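Local coordinates for protein arylalkylamine N-Acetyltransferase like 5b (Aedes aegypti, PDB 4FD4) that probably transfers acyl groups, including acetyl, from coenzyme A thioesters to arylalkylamines such as serotonin and dopamine, as a GNAT-fold N-acyltransferase, at residues I36-G41 with W101-K106; K71-S76 with P136-H141; L187-Y192 with K199-L204. All coordinates share one frame; numbering follows the deposited sequence.

Contact 1 (I36-G41 with W101-K106)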
ATOM      1  N   ILE A  36       2.543  -9.194  -9.021  1.00 33.68           N
ATOM      2  CA  ILE A  36       3.239  -9.875 -10.132  1.00 39.15           C
ATOM      3  C   ILE A  36       3.960 -11.175  -9.752  1.00 39.88           C
ATOM      4  O   ILE A  36       4.367 -11.940 -10.627  1.00 39.45           O
ATOM      5  CB  ILE A  36       4.225  -8.949 -10.903  1.00 34.77           C
ATOM      6  CG1 ILE A  36       5.417  -8.574 -10.024  1.00 32.10           C
ATOM      7  CG2 ILE A  36       3.502  -7.710 -11.431  1.00 33.95           C
ATOM      8  CD1 ILE A  36       6.599  -8.028 -10.811  1.00 42.33           C
ATOM      9  N   SER A  37       4.125 -11.434  -8.459  1.00 37.34           N
ATOM     10  CA  SER A  37       4.754 -12.687  -8.042  1.00 35.06           C
ATOM     11  C   SER A  37       3.735 -13.824  -7.930  1.00 42.80           C
ATOM     12  O   SER A  37       4.101 -14.984  -7.701  1.00 37.44           O
ATOM     13  CB  SER A  37       5.478 -12.507  -6.715  1.00 36.00           C
ATOM     14  OG  SER A  37       4.561 -12.517  -5.636  1.00 44.67           O
ATOM     15  N   TYR A  38       2.460 -13.485  -8.102  1.00 35.02           N
ATOM     16  CA  TYR A  38       1.371 -14.435  -7.912  1.00 36.40           C
ATOM     17  C   TYR A  38       1.479 -15.612  -8.871  1.00 41.98           C
ATOM     18  O   TYR A  38       1.701 -15.443 -10.074  1.00 37.87           O
ATOM     19  CB  TYR A  38       0.017 -13.753  -8.087  1.00 34.23           C
ATOM     20  CG  TYR A  38      -1.182 -14.599  -7.680  1.00 32.49           C
ATOM     21  CD1 TYR A  38      -1.332 -15.059  -6.381  1.00 32.75           C
ATOM     22  CD2 TYR A  38      -2.177 -14.899  -8.588  1.00 35.62           C
ATOM     23  CE1 TYR A  38      -2.443 -15.815  -6.004  1.00 33.92           C
ATOM     24  CE2 TYR A  38      -3.285 -15.654  -8.228  1.00 35.25           C
ATOM     25  CZ  TYR A  38      -3.410 -16.106  -6.940  1.00 35.37           C
ATOM     26  OH  TYR A  38      -4.517 -16.844  -6.590  1.00 33.31           O
ATOM     27  N   VAL A  39       1.295 -16.799  -8.302  1.00 42.33           N
ATOM     28  CA  VAL A  39       1.441 -18.083  -8.976  1.00 42.41           C
ATOM     29  C   VAL A  39       0.542 -18.311 -10.196  1.00 43.58           C
ATOM     30  O   VAL A  39       0.966 -18.954 -11.163  1.00 47.84           O
ATOM     31  CB  VAL A  39       1.250 -19.213  -7.942  1.00 44.52           C
ATOM     32  CG1 VAL A  39       0.608 -20.440  -8.573  1.00 47.27           C
ATOM     33  CG2 VAL A  39       2.577 -19.541  -7.274  1.00 44.38           C
ATOM     34  N   HIS A  40      -0.686 -17.798 -10.168  1.00 43.06           N
ATOM     35  CA  HIS A  40      -1.630 -18.081 -11.251  1.00 38.87           C
ATOM     36  C   HIS A  40      -1.854 -16.930 -12.237  1.00 45.45           C
ATOM     37  O   HIS A  40      -2.858 -16.911 -12.955  1.00 49.69           O
ATOM     38  CB  HIS A  40      -2.976 -18.564 -10.697  1.00 44.35           C
ATOM     39  CG  HIS A  40      -2.860 -19.711  -9.743  1.00 49.72           C
ATOM     40  ND1 HIS A  40      -2.418 -20.960 -10.128  1.00 47.42           N
ATOM     41  CD2 HIS A  40      -3.132 -19.800  -8.419  1.00 50.06           C
ATOM     42  CE1 HIS A  40      -2.421 -21.766  -9.082  1.00 54.89           C
ATOM     43  NE2 HIS A  40      -2.848 -21.086  -8.031  1.00 54.31           N
ATOM     44  N   GLY A  41      -0.925 -15.979 -12.282  1.00 42.78           N
ATOM     45  CA  GLY A  41      -1.061 -14.840 -13.176  1.00 44.44           C
ATOM     46  C   GLY A  41      -0.662 -13.525 -12.526  1.00 44.86           C
ATOM     47  O   GLY A  41      -1.042 -13.240 -11.380  1.00 34.86           O
ATOM     48  N   TRP A 101      -7.590 -12.074  -5.653  1.00 24.73           N
ATOM     49  CA  TRP A 101      -7.785 -10.977  -4.702  1.00 28.78           C
ATOM     50  C   TRP A 101      -8.066 -11.524  -3.309  1.00 28.34           C
ATOM     51  O   TRP A 101      -7.611 -10.945  -2.333  1.00 26.07           O
ATOM     52  CB  TRP A 101      -8.873  -9.990  -5.138  1.00 30.16           C
ATOM     53  CG  TRP A 101      -9.096  -8.869  -4.128  1.00 30.15           C
ATOM     54  CD1 TRP A 101     -10.265  -8.556  -3.486  1.00 29.71           C
ATOM     55  CD2 TRP A 101      -8.112  -7.951  -3.631  1.00 27.18           C
ATOM     56  NE1 TRP A 101     -10.072  -7.487  -2.642  1.00 26.82           N
ATOM     57  CE2 TRP A 101      -8.752  -7.103  -2.704  1.00 32.73           C
ATOM     58  CE3 TRP A 101      -6.748  -7.756  -3.888  1.00 29.19           C
ATOM     59  CZ2 TRP A 101      -8.085  -6.078  -2.035  1.00 31.32           C
ATOM     60  CZ3 TRP A 101      -6.078  -6.742  -3.211  1.00 34.38           C
ATOM     61  CH2 TRP A 101      -6.751  -5.917  -2.299  1.00 30.10           C
ATOM     62  N   GLY A 102      -8.808 -12.628  -3.218  1.00 26.29           N
ATOM     63  CA  GLY A 102      -9.010 -13.287  -1.926  1.00 29.03           C
ATOM     64  C   GLY A 102      -7.706 -13.724  -1.271  1.00 26.43           C
ATOM     65  O   GLY A 102      -7.483 -13.501  -0.069  1.00 29.68           O
ATOM     66  N   ASP A 103      -6.828 -14.334  -2.066  1.00 27.28           N
ATOM     67  CA  ASP A 103      -5.521 -14.761  -1.580  1.00 26.20           C
ATOM     68  C   ASP A 103      -4.670 -13.580  -1.122  1.00 27.29           C
ATOM     69  O   ASP A 103      -3.998 -13.633  -0.071  1.00 26.33           O
ATOM     70  CB  ASP A 103      -4.758 -15.549  -2.659  1.00 28.85           C
ATOM     71  CG  ASP A 103      -5.408 -16.886  -2.997  1.00 35.02           C
ATOM     72  OD1 ASP A 103      -5.094 -17.421  -4.087  1.00 30.87           O
ATOM     73  OD2 ASP A 103      -6.226 -17.393  -2.186  1.00 32.35           O
ATOM     74  N   ILE A 104      -4.680 -12.514  -1.921  1.00 28.11           N
ATOM     75  CA  ILE A 104      -3.905 -11.319  -1.563  1.00 26.29           C
ATOM     76  C   ILE A 104      -4.444 -10.692  -0.281  1.00 22.14           C
ATOM     77  O   ILE A 104      -3.676 -10.309   0.611  1.00 24.77           O
ATOM     78  CB  ILE A 104      -3.850 -10.285  -2.712  1.00 26.96           C
ATOM     79  CG1 ILE A 104      -2.998 -10.838  -3.858  1.00 23.75           C
ATOM     80  CG2 ILE A 104      -3.241  -8.974  -2.221  1.00 27.67           C
ATOM     81  CD1 ILE A 104      -3.092 -10.028  -5.153  1.00 25.51           C
ATOM     82  N   LEU A 105      -5.763 -10.619  -0.182  1.00 24.12           N
ATOM     83  CA  LEU A 105      -6.437 -10.112   1.011  1.00 27.05           C
ATOM     84  C   LEU A 105      -6.030 -10.887   2.258  1.00 25.17           C
ATOM     85  O   LEU A 105      -5.772 -10.286   3.306  1.00 22.73           O
ATOM     86  CB  LEU A 105      -7.951 -10.195   0.835  1.00 27.80           C
ATOM     87  CG  LEU A 105      -8.675  -8.910   0.470  1.00 31.44           C
ATOM     88  CD1 LEU A 105     -10.138  -9.213   0.124  1.00 36.72           C
ATOM     89  CD2 LEU A 105      -8.583  -7.922   1.630  1.00 29.32           C
ATOM     90  N   LYS A 106      -5.979 -12.214   2.155  1.00 22.44           N
ATOM     91  CA  LYS A 106      -5.492 -13.020   3.283  1.00 28.04           C
ATOM     92  C   LYS A 106      -4.056 -12.718   3.645  1.00 26.41           C
ATOM     93  O   LYS A 106      -3.714 -12.629   4.832  1.00 26.20           O
ATOM     94  CB  LYS A 106      -5.645 -14.517   3.007  1.00 26.63           C
ATOM     95  CG  LYS A 106      -7.080 -15.000   2.939  1.00 32.04           C
ATOM     96  CD  LYS A 106      -7.079 -16.422   2.411  1.00 36.83           C
ATOM     97  CE  LYS A 106      -8.482 -16.947   2.210  1.00 47.31           C
ATOM     98  NZ  LYS A 106      -8.441 -18.378   1.812  1.00 46.22           N
TER
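Tyr38 reaches across to Asp103 and gives its phenol proton to the carboxylate: OH to OD1 is 2.6 Å, a short bond that carries nearly the whole contact. The tyrosine holds CG anti to its own nitrogen (chi1 -170°), which sends the ring away from the end of helix 33-37 and toward helix 99-115. Asp103 answers with CG beside its backbone nitrogen, and the two side chains meet at about a right angle. OD1 lies in the ring plane, at the edge near CE1 and OH, whereas the carboxylate is turned 49° from that plane. The hydroxyl comes in on the anti side of OD1, 22° out of the carboxylate plane. The second oxygen, OD2, is salt-bridged to Lys99 one turn earlier, so the buried carboxylate has a partner at each oxygen, which would be expected to stabilise its charge.

More of the tyrosine edge is used within its own segment. Gly41 O sits in the ring plane and also accepts a bond from Lys100 NZ. The type I turn from Tyr38 to Gly41 has only a weak closing bond from Gly41 N to Tyr38 O. Past the hydroxyl, the His40 ring has Tyr38 OH at its edge.

Within the GNAT domain, the contact ties the helical segment between strands 7-11 and 61-66 to the first turns of helix 99-115, which follows strand 71-81. Elsewhere on this helix Trp101 meets Phe51 of helix 46-53, and the 199-204 loop lies alongside, with Leu200 touching Asp103.

Contact 2 (K71-S76 with P136-H141)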
ATOM      1  N   LYS A  71      -0.816  15.791 -15.804  1.00 45.71           N
ATOM      2  CA  LYS A  71      -0.567  14.350 -15.751  1.00 41.34           C
ATOM      3  C   LYS A  71      -0.153  13.893 -14.349  1.00 35.46           C
ATOM      4  O   LYS A  71       0.696  14.524 -13.712  1.00 32.56           O
ATOM      5  CB  LYS A  71       0.543  14.005 -16.754  1.00 43.68           C
ATOM      6  CG  LYS A  71       1.122  12.603 -16.638  1.00 45.45           C
ATOM      7  CD  LYS A  71       2.375  12.474 -17.508  1.00 48.92           C
ATOM      8  CE  LYS A  71       2.929  11.052 -17.498  1.00 49.48           C
ATOM      9  NZ  LYS A  71       4.119  10.926 -18.392  1.00 45.63           N
ATOM     10  N   PHE A  72      -0.742  12.802 -13.865  1.00 29.99           N
ATOM     11  CA  PHE A  72      -0.288  12.226 -12.606  1.00 28.30           C
ATOM     12  C   PHE A  72       1.038  11.490 -12.850  1.00 28.10           C
ATOM     13  O   PHE A  72       1.227  10.851 -13.889  1.00 34.01           O
ATOM     14  CB  PHE A  72      -1.326  11.253 -12.031  1.00 25.35           C
ATOM     15  CG  PHE A  72      -2.577  11.915 -11.504  1.00 31.19           C
ATOM     16  CD1 PHE A  72      -2.623  13.288 -11.277  1.00 31.11           C
ATOM     17  CD2 PHE A  72      -3.712  11.151 -11.220  1.00 26.79           C
ATOM     18  CE1 PHE A  72      -3.781  13.887 -10.794  1.00 29.69           C
ATOM     19  CE2 PHE A  72      -4.866  11.745 -10.734  1.00 26.80           C
ATOM     20  CZ  PHE A  72      -4.908  13.109 -10.522  1.00 27.25           C
ATOM     21  N   ILE A  73       1.950  11.565 -11.892  1.00 26.18           N
ATOM     22  CA  ILE A  73       3.223  10.873 -12.023  1.00 29.14           C
ATOM     23  C   ILE A  73       3.601  10.184 -10.722  1.00 27.84           C
ATOM     24  O   ILE A  73       4.672   9.581 -10.607  1.00 23.43           O
ATOM     25  CB  ILE A  73       4.352  11.843 -12.419  1.00 31.59           C
ATOM     26  CG1 ILE A  73       4.456  12.959 -11.379  1.00 29.03           C
ATOM     27  CG2 ILE A  73       4.087  12.411 -13.804  1.00 32.45           C
ATOM     28  CD1 ILE A  73       5.688  13.819 -11.524  1.00 35.85           C
ATOM     29  N   GLY A  74       2.735  10.300  -9.723  1.00 26.86           N
ATOM     30  CA  GLY A  74       2.934   9.514  -8.518  1.00 24.75           C
ATOM     31  C   GLY A  74       1.620   9.372  -7.776  1.00 21.78           C
ATOM     32  O   GLY A  74       0.711  10.184  -7.970  1.00 23.86           O
ATOM     33  N   VAL A  75       1.512   8.359  -6.928  1.00 20.74           N
ATOM     34  CA  VAL A  75       0.269   8.183  -6.161  1.00 23.21           C
ATOM     35  C   VAL A  75       0.559   7.422  -4.878  1.00 27.46           C
ATOM     36  O   VAL A  75       1.460   6.580  -4.833  1.00 23.80           O
ATOM     37  CB  VAL A  75      -0.812   7.461  -6.998  1.00 18.60           C
ATOM     38  CG1 VAL A  75      -0.286   6.093  -7.459  1.00 22.70           C
ATOM     39  CG2 VAL A  75      -2.175   7.297  -6.199  1.00 17.59           C
ATOM     40  N   SER A  76      -0.175   7.755  -3.819  1.00 21.27           N
ATOM     41  CA  SER A  76      -0.081   7.031  -2.560  1.00 20.15           C
ATOM     42  C   SER A  76      -1.485   6.860  -2.005  1.00 19.20           C
ATOM     43  O   SER A  76      -2.255   7.816  -1.929  1.00 20.52           O
ATOM     44  CB  SER A  76       0.788   7.759  -1.542  1.00 24.28           C
ATOM     45  OG  SER A  76       0.799   7.031  -0.313  1.00 24.19           O
ATOM     46  N   PRO A 136       9.126   5.944 -12.433  1.00 24.77           N
ATOM     47  CA  PRO A 136      10.588   5.895 -12.277  1.00 25.12           C
ATOM     48  C   PRO A 136      11.371   6.827 -13.207  1.00 29.45           C
ATOM     49  O   PRO A 136      12.573   7.029 -12.965  1.00 29.63           O
ATOM     50  CB  PRO A 136      10.934   4.425 -12.568  1.00 24.13           C
ATOM     51  CG  PRO A 136       9.812   3.911 -13.382  1.00 28.49           C
ATOM     52  CD  PRO A 136       8.581   4.672 -12.947  1.00 29.70           C
ATOM     53  N   THR A 137      10.713   7.387 -14.223  1.00 24.57           N
ATOM     54  CA  THR A 137      11.364   8.350 -15.113  1.00 28.78           C
ATOM     55  C   THR A 137      11.381   9.767 -14.547  1.00 33.91           C
ATOM     56  O   THR A 137      12.001  10.666 -15.128  1.00 34.01           O
ATOM     57  CB  THR A 137      10.727   8.384 -16.527  1.00 27.54           C
ATOM     58  OG1 THR A 137       9.438   9.008 -16.462  1.00 34.38           O
ATOM     59  CG2 THR A 137      10.612   6.960 -17.102  1.00 27.77           C
ATOM     60  N   TYR A 138      10.690   9.979 -13.431  1.00 31.10           N
ATOM     61  CA  TYR A 138      10.753  11.272 -12.762  1.00 26.26           C
ATOM     62  C   TYR A 138      11.708  11.185 -11.580  1.00 32.31           C
ATOM     63  O   TYR A 138      11.292  11.245 -10.427  1.00 30.82           O
ATOM     64  CB  TYR A 138       9.359  11.753 -12.328  1.00 30.20           C
ATOM     65  CG  TYR A 138       8.519  12.290 -13.472  1.00 30.22           C
ATOM     66  CD1 TYR A 138       7.906  11.432 -14.368  1.00 29.94           C
ATOM     67  CD2 TYR A 138       8.368  13.659 -13.672  1.00 36.36           C
ATOM     68  CE1 TYR A 138       7.149  11.914 -15.428  1.00 34.57           C
ATOM     69  CE2 TYR A 138       7.606  14.152 -14.731  1.00 38.07           C
ATOM     70  CZ  TYR A 138       7.002  13.272 -15.605  1.00 32.82           C
ATOM     71  OH  TYR A 138       6.243  13.736 -16.660  1.00 40.73           O
ATOM     72  N   ARG A 139      12.994  11.054 -11.890  1.00 32.20           N
ATOM     73  CA  ARG A 139      14.030  10.937 -10.871  1.00 37.93           C
ATOM     74  C   ARG A 139      14.555  12.302 -10.488  1.00 37.15           C
ATOM     75  O   ARG A 139      14.434  13.260 -11.258  1.00 37.84           O
ATOM     76  CB  ARG A 139      15.206  10.110 -11.393  1.00 33.50           C
ATOM     77  CG  ARG A 139      14.882   8.659 -11.664  1.00 29.10           C
ATOM     78  CD  ARG A 139      16.165   7.879 -11.920  1.00 25.64           C
ATOM     79  NE  ARG A 139      16.737   8.102 -13.251  1.00 25.47           N
ATOM     80  CZ  ARG A 139      16.240   7.560 -14.360  1.00 29.11           C
ATOM     81  NH1 ARG A 139      16.823   7.766 -15.534  1.00 25.69           N
ATOM     82  NH2 ARG A 139      15.154   6.796 -14.286  1.00 27.37           N
ATOM     83  N   GLY A 140      15.166  12.389  -9.309  1.00 32.38           N
ATOM     84  CA  GLY A 140      15.816  13.621  -8.902  1.00 34.56           C
ATOM     85  C   GLY A 140      14.895  14.677  -8.312  1.00 34.15           C
ATOM     86  O   GLY A 140      15.306  15.825  -8.151  1.00 39.38           O
ATOM     87  N   HIS A 141      13.667  14.301  -7.964  1.00 34.12           N
ATOM     88  CA  HIS A 141      12.708  15.273  -7.435  1.00 34.28           C
ATOM     89  C   HIS A 141      12.130  14.913  -6.074  1.00 33.63           C
ATOM     90  O   HIS A 141      11.110  15.475  -5.674  1.00 35.76           O
ATOM     91  CB  HIS A 141      11.554  15.489  -8.419  1.00 38.15           C
ATOM     92  CG  HIS A 141      11.964  16.165  -9.687  1.00 44.87           C
ATOM     93  ND1 HIS A 141      11.485  15.781 -10.922  1.00 47.57           N
ATOM     94  CD2 HIS A 141      12.810  17.198  -9.911  1.00 47.04           C
ATOM     95  CE1 HIS A 141      12.018  16.553 -11.854  1.00 53.47           C
ATOM     96  NE2 HIS A 141      12.829  17.418 -11.267  1.00 51.08           N
TER
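Ile73 lies against one face of the Tyr138 ring, and this apolar contact accounts for most of the meeting. Its methyl CG2 is 3.8 Å from the ring centroid and 24° off the normal, a CH-pi contact displaced toward CE1 and CZ. The other branch covers the far side of the same face, CD1 coming 3.4 Å from Tyr138 CD2. Ile73 can lay both branches on the ring because CG1 stands between the backbone nitrogen and the carbonyl carbon (chi1 58°). Leu143, at the start of helix 143-158, touches both residues.

The polar side is looser. Lys71 is extended and passes the hydroxyl end of the tyrosine at a slant; its NZ stops 3.9 Å from Tyr138 OH, near the ring plane. That hydroxyl is hydrogen-bonded instead to Asp66, on strand 61-66. Within the 136-141 loop, Arg139 folds back so that NH2 makes a weak bond to Pro136 O.

The backbone places Ile73 at an irregular point of the strand. Ile73 and Gly74 both face Ala64, a classic beta bulge in strand 71-81, and on its other flank Ile73 pairs with Asp135, directly ahead of the loop. The loop links strand 126-134 to helix 143-158, where GNAT enzymes carry the pyrophosphate-binding motif for coenzyme A; the sequence from Arg139 onward resembles that motif.

Chemically, the strand offers the loop a single apolar side chain, Ile73, and no hydrogen bond crosses between the segments. The ring's face is set by the isoleucine and its hydroxyl by Asp66, while the nearby ammonium group would bring positive charge to that polar end.

Contact 3 (L187-Y192 with K199-L204)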
ATOM      1  N   LEU A 187       8.139 -10.366   6.370  1.00 37.56           N
ATOM      2  CA  LEU A 187       7.675 -11.647   5.854  1.00 42.10           C
ATOM      3  C   LEU A 187       8.307 -11.934   4.507  1.00 42.03           C
ATOM      4  O   LEU A 187       8.134 -11.175   3.546  1.00 41.11           O
ATOM      5  CB  LEU A 187       6.143 -11.665   5.740  1.00 42.93           C
ATOM      6  CG  LEU A 187       5.477 -12.765   4.891  1.00 42.85           C
ATOM      7  CD1 LEU A 187       4.160 -13.237   5.502  1.00 45.11           C
ATOM      8  CD2 LEU A 187       5.230 -12.284   3.486  1.00 43.63           C
ATOM      9  N   ALA A 188       9.042 -13.037   4.441  1.00 44.39           N
ATOM     10  CA  ALA A 188       9.581 -13.508   3.180  1.00 41.06           C
ATOM     11  C   ALA A 188       8.429 -13.993   2.306  1.00 41.23           C
ATOM     12  O   ALA A 188       7.721 -14.937   2.660  1.00 42.86           O
ATOM     13  CB  ALA A 188      10.595 -14.615   3.416  1.00 42.07           C
ATOM     14  N   LEU A 189       8.252 -13.341   1.164  1.00 37.64           N
ATOM     15  CA  LEU A 189       7.137 -13.622   0.265  1.00 41.71           C
ATOM     16  C   LEU A 189       7.053 -15.086  -0.179  1.00 44.73           C
ATOM     17  O   LEU A 189       5.977 -15.693  -0.147  1.00 42.52           O
ATOM     18  CB  LEU A 189       7.222 -12.724  -0.967  1.00 42.54           C
ATOM     19  CG  LEU A 189       5.987 -11.898  -1.318  1.00 43.61           C
ATOM     20  CD1 LEU A 189       6.038 -11.470  -2.773  1.00 40.05           C
ATOM     21  CD2 LEU A 189       4.724 -12.682  -1.032  1.00 44.12           C
ATOM     22  N   GLY A 190       8.180 -15.645  -0.612  1.00 44.97           N
ATOM     23  CA  GLY A 190       8.205 -17.022  -1.089  1.00 43.75           C
ATOM     24  C   GLY A 190       7.963 -18.041   0.014  1.00 43.20           C
ATOM     25  O   GLY A 190       7.614 -19.192  -0.254  1.00 44.89           O
ATOM     26  N   ASP A 191       8.151 -17.622   1.260  1.00 42.86           N
ATOM     27  CA  ASP A 191       7.892 -18.506   2.390  1.00 41.81           C
ATOM     28  C   ASP A 191       6.418 -18.500   2.822  1.00 43.35           C
ATOM     29  O   ASP A 191       6.009 -19.312   3.655  1.00 43.06           O
ATOM     30  CB  ASP A 191       8.805 -18.164   3.569  1.00 46.07           C
ATOM     31  CG  ASP A 191      10.265 -18.480   3.290  1.00 47.56           C
ATOM     32  OD1 ASP A 191      10.541 -19.276   2.367  1.00 48.79           O
ATOM     33  OD2 ASP A 191      11.139 -17.934   4.001  1.00 51.71           O
ATOM     34  N   TYR A 192       5.623 -17.591   2.258  1.00 36.91           N
ATOM     35  CA  TYR A 192       4.208 -17.512   2.608  1.00 36.47           C
ATOM     36  C   TYR A 192       3.445 -18.775   2.212  1.00 34.33           C
ATOM     37  O   TYR A 192       3.621 -19.299   1.109  1.00 36.03           O
ATOM     38  CB  TYR A 192       3.520 -16.277   1.990  1.00 37.36           C
ATOM     39  CG  TYR A 192       2.025 -16.242   2.257  1.00 30.02           C
ATOM     40  CD1 TYR A 192       1.530 -15.883   3.512  1.00 28.50           C
ATOM     41  CD2 TYR A 192       1.113 -16.578   1.268  1.00 27.46           C
ATOM     42  CE1 TYR A 192       0.163 -15.861   3.773  1.00 26.91           C
ATOM     43  CE2 TYR A 192      -0.262 -16.558   1.522  1.00 30.08           C
ATOM     44  CZ  TYR A 192      -0.723 -16.201   2.776  1.00 27.89           C
ATOM     45  OH  TYR A 192      -2.071 -16.171   3.033  1.00 29.42           O
ATOM     46  N   LYS A 199       1.713 -22.606  -1.440  1.00 38.84           N
ATOM     47  CA  LYS A 199       2.614 -21.561  -1.830  1.00 38.72           C
ATOM     48  C   LYS A 199       2.022 -20.755  -2.957  1.00 44.89           C
ATOM     49  O   LYS A 199       1.821 -21.283  -4.013  1.00 47.03           O
ATOM     50  CB  LYS A 199       3.881 -22.197  -2.339  1.00 43.12           C
ATOM     51  CG  LYS A 199       5.014 -21.258  -2.500  1.00 44.34           C
ATOM     52  CD  LYS A 199       5.994 -21.807  -3.459  1.00 49.15           C
ATOM     53  CE  LYS A 199       6.898 -20.751  -3.905  1.00 57.48           C
ATOM     54  NZ  LYS A 199       7.735 -20.297  -2.821  1.00 54.49           N
ATOM     55  N   LEU A 200       1.761 -19.469  -2.746  1.00 41.55           N
ATOM     56  CA  LEU A 200       0.977 -18.709  -3.717  1.00 39.02           C
ATOM     57  C   LEU A 200       1.758 -17.600  -4.412  1.00 38.63           C
ATOM     58  O   LEU A 200       1.284 -17.014  -5.379  1.00 38.74           O
ATOM     59  CB  LEU A 200      -0.264 -18.127  -3.045  1.00 38.94           C
ATOM     60  CG  LEU A 200      -1.394 -19.118  -2.794  1.00 38.17           C
ATOM     61  CD1 LEU A 200      -2.417 -18.534  -1.835  1.00 34.68           C
ATOM     62  CD2 LEU A 200      -2.039 -19.528  -4.108  1.00 43.07           C
ATOM     63  N   PHE A 201       2.952 -17.314  -3.914  1.00 40.07           N
ATOM     64  CA  PHE A 201       3.748 -16.237  -4.470  1.00 40.86           C
ATOM     65  C   PHE A 201       5.158 -16.701  -4.765  1.00 40.42           C
ATOM     66  O   PHE A 201       5.790 -17.356  -3.943  1.00 42.04           O
ATOM     67  CB  PHE A 201       3.751 -15.040  -3.521  1.00 39.60           C
ATOM     68  CG  PHE A 201       2.378 -14.482  -3.263  1.00 41.60           C
ATOM     69  CD1 PHE A 201       1.823 -13.548  -4.126  1.00 37.19           C
ATOM     70  CD2 PHE A 201       1.636 -14.905  -2.173  1.00 33.11           C
ATOM     71  CE1 PHE A 201       0.560 -13.033  -3.897  1.00 33.77           C
ATOM     72  CE2 PHE A 201       0.365 -14.400  -1.936  1.00 35.63           C
ATOM     73  CZ  PHE A 201      -0.173 -13.461  -2.797  1.00 34.92           C
ATOM     74  N   GLU A 202       5.639 -16.344  -5.949  1.00 45.31           N
ATOM     75  CA  GLU A 202       6.945 -16.769  -6.424  1.00 47.14           C
ATOM     76  C   GLU A 202       7.679 -15.582  -7.022  1.00 46.65           C
ATOM     77  O   GLU A 202       7.728 -15.427  -8.241  1.00 50.14           O
ATOM     78  CB  GLU A 202       6.779 -17.853  -7.488  1.00 53.42           C
ATOM     79  CG  GLU A 202       7.780 -18.998  -7.397  1.00 60.12           C
ATOM     80  CD  GLU A 202       7.158 -20.338  -7.760  1.00 59.88           C
ATOM     81  OE1 GLU A 202       7.258 -21.277  -6.943  1.00 62.01           O
ATOM     82  OE2 GLU A 202       6.568 -20.453  -8.856  1.00 60.42           O
ATOM     83  N   PRO A 203       8.255 -14.728  -6.163  1.00 48.52           N
ATOM     84  CA  PRO A 203       8.913 -13.528  -6.691  1.00 50.60           C
ATOM     85  C   PRO A 203      10.145 -13.888  -7.521  1.00 59.99           C
ATOM     86  O   PRO A 203      11.085 -14.510  -7.000  1.00 57.89           O
ATOM     87  CB  PRO A 203       9.315 -12.757  -5.422  1.00 47.87           C
ATOM     88  CG  PRO A 203       9.390 -13.798  -4.346  1.00 48.37           C
ATOM     89  CD  PRO A 203       8.381 -14.844  -4.699  1.00 45.35           C
ATOM     90  N   LEU A 204      10.130 -13.513  -8.800  1.00 59.95           N
ATOM     91  CA  LEU A 204      11.271 -13.743  -9.680  1.00 62.03           C
ATOM     92  C   LEU A 204      12.569 -13.395  -8.960  1.00 60.99           C
ATOM     93  O   LEU A 204      13.596 -14.052  -9.152  1.00 63.53           O
ATOM     94  CB  LEU A 204      11.132 -12.917 -10.958  1.00 62.66           C
ATOM     95  CG  LEU A 204      11.389 -13.665 -12.270  1.00 59.73           C
ATOM     96  CD1 LEU A 204      12.879 -13.934 -12.480  1.00 61.04           C
ATOM     97  CD2 LEU A 204      10.588 -14.961 -12.306  1.00 58.10           C
TER
HETATM   98  O   HOH W   1       4.017 -17.742  -1.292  1.00 36.26           O
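Leu189 and Phe201 cross at a slant, the leucine methyl CD2 resting 3.6 Å from Phe201 CB and close to CG as well. Tyr192 comes to the same phenylalanine from another direction: its CD2 lies in the plane of the Phe201 ring, at the edge, 3.9 Å from Phe201 CD2. With CG anti to its nitrogen (chi1 176°), Tyr192 swings its ring across to this edge, and Leu200 CD1 meets the tyrosine's own edge. Leu189 CB also lies 4.2 Å from Pro203 CG, a looser contact.

These residues line the long connection between strand 182-188 and strand 209-216, the last two strands of the GNAT sheet. The later strand is inserted beside 162-167, leaving 182-188 outermost.

Lys199 crosses the connection, its otherwise extended chain bent at chi4 (67°) so that NZ gives a 2.8 Å bond to Gly190 O. The amine lies in the carbonyl plane, on a lone pair; Arg193 NH1 also bonds this oxygen. Between the backbones sits a water that accepts from Phe201 N at 2.9 Å and reaches the carbonyl oxygens of Leu189 and Tyr192, though its two protons cannot serve every acceptor within range at once.

Contacts 1 and 3 are neighbours, their centres 10 Å apart, and they are joined directly: probable hydrogen bonds run from Glu202 N to Ser37 O (2.7 Å) and from Val39 N to Leu200 O (2.9 Å), while Ser37 OG packs on Phe201 and Leu189. Contact 2 stands well away, with centres 26 Å from contact 1 and 28 Å from contact 3, and nearest atoms about 13 and 17 Å off. Contacts 2 and 3 nevertheless reach the same sheet. By analogy with other GNAT enzymes, contact 2 would border the coenzyme A side, whereas the segment 36-41 belongs to the region between the first two strands that commonly shapes the acceptor site.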